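Local coordinates for putative transcriptional regulator (Bacillus cytotoxicus NVH 391-98, PDB 3K4H), which probably regulates transcription as a DNA-binding protein of the LacI family, whose core holds a glucose-based sugar in the cleft between two lobes, at residues N113-A118 against V225-A230; Y125-G130 against A160-P165; E185-G188 against P192-A195; G251-K256 against I272-K277. All coordinates share one frame; numbering follows the deposited sequence.

Interaction 1: residues N113-A118 against V225-A230; sequences NDNYTA and VSFNNA. With GLC (alpha-D-glucopyranose), chain C; GLC (alpha-D-glucopyranose), chain B.
The Phe227 ring presents an edge to helix 115-128, where the methyl of Ala118 lies near the ring plane, with Ala118 CB 4.0 Å from Phe227 CE1 and 4.2 Å from Phe227 CZ. The Asn115 amide comes in obliquely and more loosely, its OD1 standing 4.5 Å from Phe227 CE1. Arg149 serves both flat groups: it makes a cation-pi contact with the Phe227 ring, its NH2 bonds to Asn115 OD1, and its NH1 reaches the bound sugar. With OD1 thus engaged, the other end of the Asn115 amide is turned to the glucose of chain C, ND2 donating to O6 over 3.1 Å at an N-H...O angle of 161°. The torsion that lays CG beside the backbone N and anti to the carbonyl carbon (chi1 -81°) carries the amide there from the first turn of the helix. This is the two-lobed periplasmic-binding-protein fold, in which ligand sits in the cleft and short crossovers join the lobes. Asn113 lies on one crossover and ties it to the two others, ND2 donating to Val245 O and Ile274 O; its OD1 faces the same sugar O6, though the modelled separation is too short to be trusted. Between the two asparagines, Asp114 is the N-cap of helix 115-128. Thr117 N donates to Asp114 OD2 over 3.3 Å, and Thr117 OG1 to Asp114 OD1 over 2.7 Å, both from above the carboxylate plane. Beyond Phe227, Asn228 borders the glucose of chain B, whose O4 is joined to C1 of the chain C glucose as in maltose.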
loop_
_atom_site.group_PDB
_atom_site.type_symbol
_atom_site.label_atom_id
_atom_site.label_comp_id
_atom_site.label_asym_id
_atom_site.label_seq_id
_atom_site.Cartn_x
_atom_site.Cartn_y
_atom_site.Cartn_z
ATOM N N ASN A 113 -3.179 1.625 6.698
ATOM C CA ASN A 113 -4.115 1.409 5.634
ATOM C C ASN A 113 -3.645 2.181 4.442
ATOM O O ASN A 113 -2.891 3.065 4.583
ATOM C CB ASN A 113 -5.464 1.959 5.952
ATOM C CG ASN A 113 -5.918 1.633 7.274
ATOM O OD1 ASN A 113 -5.789 2.401 8.167
ATOM N ND2 ASN A 113 -6.550 0.534 7.400
ATOM N N ASP A 114 -4.094 1.862 3.256
ATOM C CA ASP A 114 -3.689 2.656 2.107
ATOM C C ASP A 114 -4.544 3.907 2.067
ATOM O O ASP A 114 -5.467 4.035 1.236
ATOM C CB ASP A 114 -3.832 1.869 0.814
ATOM C CG ASP A 114 -3.324 2.629 -0.388
ATOM O OD1 ASP A 114 -3.406 2.081 -1.494
ATOM O OD2 ASP A 114 -2.857 3.778 -0.237
ATOM N N ASN A 115 -4.245 4.814 2.993
ATOM C CA ASN A 115 -4.988 6.031 3.191
ATOM C C ASN A 115 -5.062 6.909 1.951
ATOM O O ASN A 115 -6.080 7.551 1.705
ATOM C CB ASN A 115 -4.357 6.794 4.329
ATOM C CG ASN A 115 -4.788 6.269 5.654
ATOM O OD1 ASN A 115 -5.979 6.026 5.860
ATOM N ND2 ASN A 115 -3.837 6.068 6.568
ATOM N N TYR A 116 -3.990 6.925 1.164
ATOM C CA TYR A 116 -3.999 7.683 -0.072
ATOM C C TYR A 116 -5.134 7.203 -0.946
ATOM O O TYR A 116 -5.961 8.006 -1.388
ATOM C CB TYR A 116 -2.678 7.572 -0.815
ATOM C CG TYR A 116 -2.690 8.319 -2.115
ATOM C CD1 TYR A 116 -2.356 9.665 -2.171
ATOM C CD2 TYR A 116 -3.071 7.684 -3.296
ATOM C CE1 TYR A 116 -2.383 10.343 -3.388
ATOM C CE2 TYR A 116 -3.107 8.344 -4.484
ATOM C CZ TYR A 116 -2.763 9.665 -4.525
ATOM O OH TYR A 116 -2.812 10.298 -5.728
ATOM N N THR A 117 -5.194 5.898 -1.175
ATOM C CA THR A 117 -6.241 5.340 -2.003
ATOM C C THR A 117 -7.632 5.384 -1.368
ATOM O O THR A 117 -8.631 5.561 -2.080
ATOM C CB THR A 117 -5.889 3.925 -2.438
ATOM O OG1 THR A 117 -4.562 3.943 -2.984
ATOM C CG2 THR A 117 -6.863 3.433 -3.499
ATOM N N ALA A 118 -7.718 5.230 -0.045
ATOM C CA ALA A 118 -9.038 5.287 0.573
ATOM C C ALA A 118 -9.642 6.656 0.256
ATOM O O ALA A 118 -10.763 6.716 -0.245
ATOM C CB ALA A 118 -8.985 5.011 2.046
ATOM N N VAL A 225 -18.728 12.378 4.188
ATOM C CA VAL A 225 -18.113 11.089 4.446
ATOM C C VAL A 225 -17.012 11.304 5.472
ATOM O O VAL A 225 -16.338 12.349 5.434
ATOM C CB VAL A 225 -17.474 10.468 3.215
ATOM C CG1 VAL A 225 -16.975 9.081 3.566
ATOM C CG2 VAL A 225 -18.471 10.378 2.077
ATOM N N SER A 226 -16.805 10.352 6.357
ATOM C CA SER A 226 -15.790 10.404 7.375
ATOM C C SER A 226 -15.073 9.085 7.468
ATOM O O SER A 226 -15.318 8.195 6.733
ATOM C CB SER A 226 -16.388 10.746 8.707
ATOM O OG SER A 226 -16.022 9.789 9.645
ATOM N N PHE A 227 -14.178 8.955 8.407
ATOM C CA PHE A 227 -13.327 7.800 8.497
ATOM C C PHE A 227 -13.376 7.146 9.839
ATOM O O PHE A 227 -13.596 7.766 10.798
ATOM C CB PHE A 227 -11.902 8.223 8.316
ATOM C CG PHE A 227 -11.422 8.156 6.946
ATOM C CD1 PHE A 227 -10.747 7.096 6.503
ATOM C CD2 PHE A 227 -11.571 9.191 6.113
ATOM C CE1 PHE A 227 -10.299 7.066 5.247
ATOM C CE2 PHE A 227 -11.121 9.136 4.866
ATOM C CZ PHE A 227 -10.491 8.084 4.441
ATOM N N ASN A 228 -13.111 5.864 9.873
ATOM C CA ASN A 228 -13.003 5.057 11.069
ATOM C C ASN A 228 -14.160 4.280 11.650
ATOM O O ASN A 228 -13.935 3.427 12.418
ATOM C CB ASN A 228 -12.698 6.018 12.187
ATOM C CG ASN A 228 -11.280 6.449 12.251
ATOM O OD1 ASN A 228 -10.917 7.186 13.128
ATOM N ND2 ASN A 228 -10.479 6.006 11.346
ATOM N N ASN A 229 -15.373 4.417 11.209
ATOM C CA ASN A 229 -16.373 3.519 11.711
ATOM C C ASN A 229 -16.617 3.395 13.186
ATOM O O ASN A 229 -16.795 2.333 13.688
ATOM C CB ASN A 229 -16.172 2.165 11.128
ATOM C CG ASN A 229 -17.375 1.336 11.221
ATOM O OD1 ASN A 229 -18.362 1.731 11.765
ATOM N ND2 ASN A 229 -17.298 0.168 10.702
ATOM N N ALA A 230 -16.635 4.486 13.887
ATOM C CA ALA A 230 -16.913 4.460 15.286
ATOM C C ALA A 230 -18.297 4.018 15.529
ATOM O O ALA A 230 -19.181 4.305 14.802
ATOM C CB ALA A 230 -16.767 5.766 15.835
HETATM C C1 GLC C . -3.988 5.796 13.251
HETATM C C2 GLC C . -2.498 6.059 13.317
HETATM C C3 GLC C . -2.080 6.554 11.943
HETATM C C4 GLC C . -2.421 5.510 10.863
HETATM C C5 GLC C . -3.876 5.111 10.949
HETATM C C6 GLC C . -4.124 3.968 9.995
HETATM O O2 GLC C . -2.257 7.052 14.288
HETATM O O3 GLC C . -0.719 6.912 12.031
HETATM O O4 GLC C . -2.346 6.049 9.582
HETATM O O5 GLC C . -4.247 4.785 12.284
HETATM O O6 GLC C . -4.907 4.494 8.957
HETATM C C1 GLC B . -7.736 9.157 14.769
HETATM C C2 GLC B . -6.452 8.911 15.545
HETATM C C3 GLC B . -5.305 8.700 14.582
HETATM C C4 GLC B . -5.670 7.474 13.764
HETATM C C5 GLC B . -6.876 7.810 12.884
HETATM C C6 GLC B . -7.332 6.563 12.105
HETATM O O1 GLC B . -7.721 10.470 14.270
HETATM O O2 GLC B . -6.173 10.031 16.349
HETATM O O3 GLC B . -4.096 8.552 15.300
HETATM O O4 GLC B . -4.599 7.045 12.952
HETATM O O5 GLC B . -7.954 8.282 13.671
HETATM O O6 GLC B . -7.942 6.884 10.875
#

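Interaction 2: residues Y125-G130 against A160-P165; sequences YLISLG and ADIVLP
Two Schellman-capped helix ends meet on the surface where Ile127, in the last turn of helix 115-128, packs against Ala160 and Ile162, which follow helix 144-159. The Ile127 side chain supplies the whole of one side of this small apolar patch. Its CG2 methyl meets two neighbours on one side, with Ile127 CG2 3.9 Å from Ile162 CD1 and 4.1 Å from Ala160 CB. The two isoleucines reach toward each other tip to tip, and the Ile162 CD1 methyl is the point that all three outer carbons of Ile127 share: Ile127 CG1 is 4.0 Å and Ile127 CD1 4.2 Å from it. An extended end puts that methyl forward, since Ile162 CD1 stands anti to CA about the CB-CG1 bond (chi2 166°). Both segments belong to the lobe built on the mixed sheet, where helix 144-159 is the connecting helix of a beta-alpha-beta crossover from strand 134-138 to strand 169-171; the contact therefore joins the helix that enters this lobe to the end of the next helix along. Each segment then turns away at a residue of positive phi. Gly130 does so after helix 115-128, its N bonding back to Ile127 O over 2.9 Å, and Asp161 does so after helix 144-159. Before Gly130, Ser128 OG donates to Tyr125 O over 2.7 Å, folding the serine hydroxyl back onto the helix. Leu157 and Ile134 extend the apolar surroundings of Ile127 inward, while Leu164 turns back onto helix 144-159 through Met153, Ser154 and Leu157.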
loop_
_atom_site.group_PDB
_atom_site.type_symbol
_atom_site.label_atom_id
_atom_site.label_comp_id
_atom_site.label_asym_id
_atom_site.label_seq_id
_atom_site.Cartn_x
_atom_site.Cartn_y
_atom_site.Cartn_z
ATOM N N TYR A 125 -16.024 8.764 -5.227
ATOM C CA TYR A 125 -17.412 8.516 -4.847
ATOM C C TYR A 125 -18.277 9.782 -4.872
ATOM O O TYR A 125 -19.323 9.803 -5.543
ATOM C CB TYR A 125 -17.492 7.786 -3.505
ATOM C CG TYR A 125 -18.882 7.685 -2.934
ATOM C CD1 TYR A 125 -19.953 7.196 -3.694
ATOM C CD2 TYR A 125 -19.136 8.079 -1.620
ATOM C CE1 TYR A 125 -21.240 7.120 -3.154
ATOM C CE2 TYR A 125 -20.406 8.005 -1.086
ATOM C CZ TYR A 125 -21.442 7.528 -1.848
ATOM O OH TYR A 125 -22.675 7.462 -1.277
ATOM N N LEU A 126 -17.825 10.835 -4.186
ATOM C CA LEU A 126 -18.519 12.117 -4.191
ATOM C C LEU A 126 -18.542 12.782 -5.577
ATOM O O LEU A 126 -19.536 13.426 -5.967
ATOM C CB LEU A 126 -17.903 13.063 -3.166
ATOM C CG LEU A 126 -17.918 12.676 -1.677
ATOM C CD1 LEU A 126 -17.044 13.589 -0.896
ATOM C CD2 LEU A 126 -19.300 12.720 -1.121
ATOM N N ILE A 127 -17.452 12.642 -6.322
ATOM C CA ILE A 127 -17.356 13.293 -7.628
ATOM C C ILE A 127 -18.320 12.599 -8.579
ATOM O O ILE A 127 -18.983 13.243 -9.372
ATOM C CB ILE A 127 -15.895 13.302 -8.176
ATOM C CG1 ILE A 127 -15.014 14.262 -7.367
ATOM C CG2 ILE A 127 -15.855 13.677 -9.673
ATOM C CD1 ILE A 127 -13.526 14.043 -7.604
ATOM N N SER A 128 -18.423 11.283 -8.468
ATOM C CA SER A 128 -19.382 10.546 -9.282
ATOM C C SER A 128 -20.803 10.954 -8.897
ATOM O O SER A 128 -21.708 10.776 -9.689
ATOM C CB SER A 128 -19.203 9.031 -9.140
ATOM O OG SER A 128 -19.796 8.544 -7.932
ATOM N N LEU A 129 -20.984 11.491 -7.683
ATOM C CA LEU A 129 -22.291 12.000 -7.235
ATOM C C LEU A 129 -22.619 13.392 -7.766
ATOM O O LEU A 129 -23.698 13.914 -7.484
ATOM C CB LEU A 129 -22.373 12.045 -5.712
ATOM C CG LEU A 129 -22.610 10.747 -4.936
ATOM C CD1 LEU A 129 -22.555 11.030 -3.432
ATOM C CD2 LEU A 129 -23.937 10.073 -5.350
ATOM N N GLY A 130 -21.687 13.996 -8.507
ATOM C CA GLY A 130 -21.869 15.341 -9.030
ATOM C C GLY A 130 -21.439 16.507 -8.153
ATOM O O GLY A 130 -21.677 17.664 -8.506
ATOM N N ALA A 160 -10.057 15.129 -12.039
ATOM C CA ALA A 160 -11.360 15.327 -12.659
ATOM C C ALA A 160 -11.536 16.794 -12.988
ATOM O O ALA A 160 -12.650 17.232 -13.281
ATOM C CB ALA A 160 -12.465 14.858 -11.743
ATOM N N ASP A 161 -10.427 17.540 -12.928
ATOM C CA ASP A 161 -10.390 18.988 -13.191
ATOM C C ASP A 161 -11.312 19.796 -12.291
ATOM O O ASP A 161 -12.084 20.620 -12.762
ATOM C CB ASP A 161 -10.685 19.308 -14.655
ATOM C CG ASP A 161 -9.442 19.663 -15.424
ATOM O OD1 ASP A 161 -9.255 20.869 -15.724
ATOM O OD2 ASP A 161 -8.645 18.739 -15.708
ATOM N N ILE A 162 -11.215 19.559 -10.994
ATOM C CA ILE A 162 -12.043 20.246 -10.043
ATOM C C ILE A 162 -11.107 20.973 -9.104
ATOM O O ILE A 162 -10.135 20.402 -8.624
ATOM C CB ILE A 162 -12.940 19.258 -9.289
ATOM C CG1 ILE A 162 -13.959 18.642 -10.249
ATOM C CG2 ILE A 162 -13.657 19.952 -8.176
ATOM C CD1 ILE A 162 -14.679 17.422 -9.721
ATOM N N VAL A 163 -11.397 22.244 -8.865
ATOM C CA VAL A 163 -10.518 23.113 -8.100
ATOM C C VAL A 163 -10.679 22.790 -6.626
ATOM O O VAL A 163 -11.730 22.318 -6.210
ATOM C CB VAL A 163 -10.858 24.606 -8.345
ATOM C CG1 VAL A 163 -9.604 25.469 -8.257
ATOM C CG2 VAL A 163 -11.547 24.790 -9.702
ATOM N N LEU A 164 -9.634 23.030 -5.841
ATOM C CA LEU A 164 -9.685 22.786 -4.402
ATOM C C LEU A 164 -9.093 23.998 -3.703
ATOM O O LEU A 164 -7.899 24.017 -3.392
ATOM C CB LEU A 164 -8.883 21.549 -4.019
ATOM C CG LEU A 164 -9.082 20.897 -2.650
ATOM C CD1 LEU A 164 -7.791 20.192 -2.249
ATOM C CD2 LEU A 164 -9.508 21.794 -1.538
ATOM N N PRO A 165 -9.931 25.005 -3.430
ATOM C CA PRO A 165 -9.400 26.243 -2.890
ATOM C C PRO A 165 -8.870 26.037 -1.476
ATOM O O PRO A 165 -9.314 25.140 -0.767
ATOM C CB PRO A 165 -10.613 27.167 -2.902
ATOM C CG PRO A 165 -11.760 26.250 -2.764
ATOM C CD PRO A 165 -11.398 25.034 -3.539
#

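Interaction 3: residues E185-G188 against P192-A195; sequences ELMG and PPTA
Leu186 and selenomethionine 187, consecutive residues at the end of helix 176-187, pack against two consecutive prolines, Leu186 mainly on Pro193 and selenomethionine 187 mainly on Pro192. The Leu186 side chain crosses the Pro193 ring at about a right angle; its CD2 methyl lies 3.9 Å from Pro193 CG and 4.0 Å from Pro193 CD, while Leu186 CB stands 4.0 Å from the same Pro193 CD. The branch that touches thus lies against the CG-CD edge of the ring, not over a face. Met187 uses its far end instead. Although its CB leaves the backbone away from the prolines, the chain bends at chi2 (29°) and again at chi3 (-133°), and this doubling back brings CE within 4.1 Å of Pro192 CB and within 3.9 Å of Pro193 O. The selenium itself lies 4.1 Å from Pro192 CB. No hydrogen bond links the two segments; they meet by van der Waals contact, the Leu186 carbonyl oxygen lying beside Pro192 CB. In the fold, helix 176-187 belongs to a crossover from strand 169-171 to strand 195-198 that passes over the intervening strand 134-138, and the prolines lead its return into the sheet. Leu186 accordingly rests on Ala135 and Ile137 of the strand that is passed over and on Leu170 of the strand left behind, while Pro193 touches Ala135 and Tyr168. Met187 also meets Phe216 and Val222. The way into strand 195-198 is set by backbone bonds from Thr194 to Gln133 and Ser223, and by Thr194 OG1 bonding to His131 ND1.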
loop_
_atom_site.group_PDB
_atom_site.type_symbol
_atom_site.label_atom_id
_atom_site.label_comp_id
_atom_site.label_asym_id
_atom_site.label_seq_id
_atom_site.Cartn_x
_atom_site.Cartn_y
_atom_site.Cartn_z
ATOM N N GLU A 185 -16.664 27.905 9.859
ATOM C CA GLU A 185 -15.783 28.387 8.820
ATOM C C GLU A 185 -16.319 28.106 7.420
ATOM O O GLU A 185 -16.422 29.003 6.590
ATOM C CB GLU A 185 -14.429 27.723 8.980
ATOM C CG GLU A 185 -13.396 28.555 9.675
ATOM C CD GLU A 185 -12.039 28.424 9.009
ATOM O OE1 GLU A 185 -11.803 27.417 8.309
ATOM O OE2 GLU A 185 -11.202 29.336 9.183
ATOM N N LEU A 186 -16.651 26.850 7.164
ATOM C CA LEU A 186 -17.050 26.426 5.834
ATOM C C LEU A 186 -18.388 27.010 5.407
ATOM O O LEU A 186 -18.500 27.650 4.355
ATOM C CB LEU A 186 -17.080 24.911 5.756
ATOM C CG LEU A 186 -15.725 24.219 5.646
ATOM C CD1 LEU A 186 -15.942 22.747 5.819
ATOM C CD2 LEU A 186 -15.072 24.538 4.309
HETATM N N MSE A 187 -19.396 26.807 6.240
HETATM C CA MSE A 187 -20.721 27.336 5.966
HETATM C C MSE A 187 -20.765 28.872 6.008
HETATM O O MSE A 187 -21.730 29.480 5.556
HETATM C CB MSE A 187 -21.737 26.692 6.906
HETATM C CG MSE A 187 -22.503 25.542 6.284
HETATM SE SE MSE A 187 -21.624 24.492 4.864
HETATM C CE MSE A 187 -23.160 24.520 3.638
ATOM N N GLY A 188 -19.690 29.482 6.497
ATOM C CA GLY A 188 -19.577 30.933 6.580
ATOM C C GLY A 188 -18.946 31.623 5.382
ATOM O O GLY A 188 -18.871 32.841 5.348
ATOM N N PRO A 192 -19.767 28.127 -0.177
ATOM C CA PRO A 192 -19.400 26.982 0.672
ATOM C C PRO A 192 -19.329 25.662 -0.092
ATOM O O PRO A 192 -19.709 25.609 -1.264
ATOM C CB PRO A 192 -20.521 26.946 1.736
ATOM C CG PRO A 192 -21.101 28.300 1.724
ATOM C CD PRO A 192 -21.044 28.718 0.266
ATOM N N PRO A 193 -18.839 24.596 0.559
ATOM C CA PRO A 193 -18.809 23.324 -0.140
ATOM C C PRO A 193 -20.165 22.662 -0.088
ATOM O O PRO A 193 -20.959 22.978 0.792
ATOM C CB PRO A 193 -17.824 22.505 0.698
ATOM C CG PRO A 193 -17.926 23.070 2.091
ATOM C CD PRO A 193 -18.252 24.514 1.919
ATOM N N THR A 194 -20.430 21.737 -1.002
ATOM C CA THR A 194 -21.637 20.906 -0.893
ATOM C C THR A 194 -21.354 19.490 -0.347
ATOM O O THR A 194 -22.245 18.818 0.122
ATOM C CB THR A 194 -22.402 20.818 -2.229
ATOM O OG1 THR A 194 -21.633 20.086 -3.180
ATOM C CG2 THR A 194 -22.669 22.175 -2.790
ATOM N N ALA A 195 -20.117 19.028 -0.430
ATOM C CA ALA A 195 -19.730 17.774 0.219
ATOM C C ALA A 195 -18.523 18.062 1.115
ATOM O O ALA A 195 -17.800 19.055 0.890
ATOM C CB ALA A 195 -19.415 16.677 -0.814
#

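Interaction 4: residues G251-K256 against I272-K277; sequences GYEAAK and IIIPHK
Glu253 meets Ile272 and Ile274 with the aliphatic part of its side chain, leaving its carboxylate for polar partners. Glu253 CG lies 3.8 Å from Ile272 CG2 and 4.1 Å from Ile272 CD1, so the methylene faces both branches of the isoleucine; the two side chains cross at about a right angle. One carbon nearer the helix, Glu253 CB sits 4.0 Å from Ile274 CD1. The glutamate therefore lies over two residues of the same chain stretch, both of which turn their CB toward helix 247-264. A bend at chi2 (70°) folds the carboxylate away from a straight extension of the chain, leaving CB and CG against the isoleucines. The polar end finds its strongest partner across the dimer: Glu253 OE2 forms a salt bridge with Lys270 NZ of the second subunit. Within the helix, Lys256 NZ is a long 3.9 Å from Glu253 OE2, and it too pairs across the interface, with Asp260 of the second subunit. The negative charge of Glu253 would probably be steadied by these two lysines. Beneath the helix, Ile274 also touches Leu250 and Val111, and backbone bonds from Ile272 to Tyr110 and Asp112 place its strand at the border of the parallel sheet. There the sheet does not stop, because Ile273 pairs in an antiparallel ladder with a strand of the second subunit. The helix packed on an edge strand that runs on into the partner's sheet forms part of the dimer interface of this LacI-like, two-lobed core.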
loop_
_atom_site.group_PDB
_atom_site.type_symbol
_atom_site.label_atom_id
_atom_site.label_comp_id
_atom_site.label_asym_id
_atom_site.label_seq_id
_atom_site.Cartn_x
_atom_site.Cartn_y
_atom_site.Cartn_z
ATOM N N GLY A 251 -4.147 -2.997 14.992
ATOM C CA GLY A 251 -3.527 -3.205 16.297
ATOM C C GLY A 251 -2.896 -4.572 16.400
ATOM O O GLY A 251 -1.748 -4.710 16.825
ATOM N N TYR A 252 -3.646 -5.575 15.963
ATOM C CA TYR A 252 -3.275 -6.957 16.129
ATOM C C TYR A 252 -2.026 -7.182 15.314
ATOM O O TYR A 252 -1.005 -7.666 15.813
ATOM C CB TYR A 252 -4.400 -7.801 15.586
ATOM C CG TYR A 252 -4.256 -9.283 15.787
ATOM C CD1 TYR A 252 -4.880 -9.911 16.861
ATOM C CD2 TYR A 252 -3.529 -10.070 14.893
ATOM C CE1 TYR A 252 -4.778 -11.288 17.051
ATOM C CE2 TYR A 252 -3.406 -11.445 15.090
ATOM C CZ TYR A 252 -4.045 -12.039 16.168
ATOM O OH TYR A 252 -3.978 -13.386 16.377
ATOM N N GLU A 253 -2.115 -6.791 14.050
ATOM C CA GLU A 253 -1.008 -6.893 13.149
ATOM C C GLU A 253 0.211 -6.050 13.586
ATOM O O GLU A 253 1.345 -6.500 13.442
ATOM C CB GLU A 253 -1.459 -6.593 11.716
ATOM C CG GLU A 253 -0.860 -7.598 10.712
ATOM C CD GLU A 253 -1.435 -8.998 10.850
ATOM O OE1 GLU A 253 -2.654 -9.120 11.080
ATOM O OE2 GLU A 253 -0.679 -9.985 10.724
ATOM N N ALA A 254 0.001 -4.868 14.161
ATOM C CA ALA A 254 1.158 -4.121 14.665
ATOM C C ALA A 254 1.923 -4.936 15.712
ATOM O O ALA A 254 3.130 -5.126 15.568
ATOM C CB ALA A 254 0.778 -2.813 15.192
ATOM N N ALA A 255 1.208 -5.478 16.708
ATOM C CA ALA A 255 1.815 -6.265 17.794
ATOM C C ALA A 255 2.512 -7.523 17.289
ATOM O O ALA A 255 3.595 -7.884 17.763
ATOM C CB ALA A 255 0.782 -6.618 18.830
ATOM N N LYS A 256 1.890 -8.190 16.323
ATOM C CA LYS A 256 2.463 -9.392 15.725
ATOM C C LYS A 256 3.767 -9.054 15.011
ATOM O O LYS A 256 4.713 -9.821 15.048
ATOM C CB LYS A 256 1.465 -10.002 14.752
ATOM C CG LYS A 256 1.861 -11.308 14.141
ATOM C CD LYS A 256 0.850 -11.713 13.134
ATOM C CE LYS A 256 0.791 -13.189 13.111
ATOM N NZ LYS A 256 -0.165 -13.596 12.078
ATOM N N ILE A 272 2.885 -3.328 6.339
ATOM C CA ILE A 272 1.692 -4.189 6.290
ATOM C C ILE A 272 0.436 -3.365 6.038
ATOM O O ILE A 272 0.109 -2.485 6.821
ATOM C CB ILE A 272 1.539 -5.020 7.593
ATOM C CG1 ILE A 272 2.821 -5.835 7.813
ATOM C CG2 ILE A 272 0.343 -5.923 7.513
ATOM C CD1 ILE A 272 2.804 -6.872 8.941
ATOM N N ILE A 273 -0.271 -3.635 4.946
ATOM C CA ILE A 273 -1.425 -2.813 4.588
ATOM C C ILE A 273 -2.731 -3.543 4.883
ATOM O O ILE A 273 -3.019 -4.581 4.265
ATOM C CB ILE A 273 -1.376 -2.357 3.112
ATOM C CG1 ILE A 273 -0.099 -1.570 2.822
ATOM C CG2 ILE A 273 -2.603 -1.519 2.749
ATOM C CD1 ILE A 273 0.177 -0.400 3.752
ATOM N N ILE A 274 -3.508 -3.000 5.817
ATOM C CA ILE A 274 -4.772 -3.596 6.243
ATOM C C ILE A 274 -5.889 -2.995 5.388
ATOM O O ILE A 274 -5.935 -1.778 5.197
ATOM C CB ILE A 274 -5.009 -3.314 7.770
ATOM C CG1 ILE A 274 -4.444 -4.419 8.668
ATOM C CG2 ILE A 274 -6.477 -3.181 8.102
ATOM C CD1 ILE A 274 -2.948 -4.537 8.684
ATOM N N PRO A 275 -6.811 -3.824 4.878
ATOM C CA PRO A 275 -7.862 -3.294 4.020
ATOM C C PRO A 275 -8.811 -2.348 4.723
ATOM O O PRO A 275 -9.119 -2.506 5.917
ATOM C CB PRO A 275 -8.648 -4.530 3.614
ATOM C CG PRO A 275 -7.752 -5.677 3.886
ATOM C CD PRO A 275 -6.996 -5.256 5.110
ATOM N N HIS A 276 -9.284 -1.382 3.947
ATOM C CA HIS A 276 -10.320 -0.457 4.355
ATOM C C HIS A 276 -11.579 -0.737 3.537
ATOM O O HIS A 276 -11.516 -1.446 2.548
ATOM C CB HIS A 276 -9.845 0.964 4.103
ATOM C CG HIS A 276 -9.641 1.278 2.653
ATOM N ND1 HIS A 276 -8.458 1.015 1.995
ATOM C CD2 HIS A 276 -10.470 1.833 1.735
ATOM C CE1 HIS A 276 -8.563 1.401 0.736
ATOM N NE2 HIS A 276 -9.772 1.902 0.553
ATOM N N LYS A 277 -12.717 -0.189 3.956
ATOM C CA LYS A 277 -13.983 -0.351 3.246
ATOM C C LYS A 277 -14.823 0.907 3.403
ATOM O O LYS A 277 -15.095 1.350 4.511
ATOM C CB LYS A 277 -14.760 -1.509 3.842
ATOM C CG LYS A 277 -15.509 -2.306 2.830
ATOM C CD LYS A 277 -16.732 -2.932 3.464
ATOM C CE LYS A 277 -17.438 -3.886 2.493
ATOM N NZ LYS A 277 -16.994 -5.250 2.883
#

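Overall arrangement
Interaction 1 lies at the sugar cleft, about 8 Å from the centre of the chain, and interactions 2 and 3 lie together on one side of that centre. Interaction 4, in the lobe of the parallel sheet, lies next to it, with centres about 13 Å apart and Ala118 CA 3.5 Å from His276 NE2; its Ile274 side chain is about 8 Å from a bound glucose. In the other lobe, Leu126, in the 125-130 segment of interaction 2 though not touching 160-165, packs on two other contacts: its CD2 is 4.0 Å from Val225 CG2 of interaction 1, and its CD1 is 3.9 Å from Ala195 CB of interaction 3. Interactions 3 and 4, their centres about 34 Å apart, lie on opposite sides of the chain's centre.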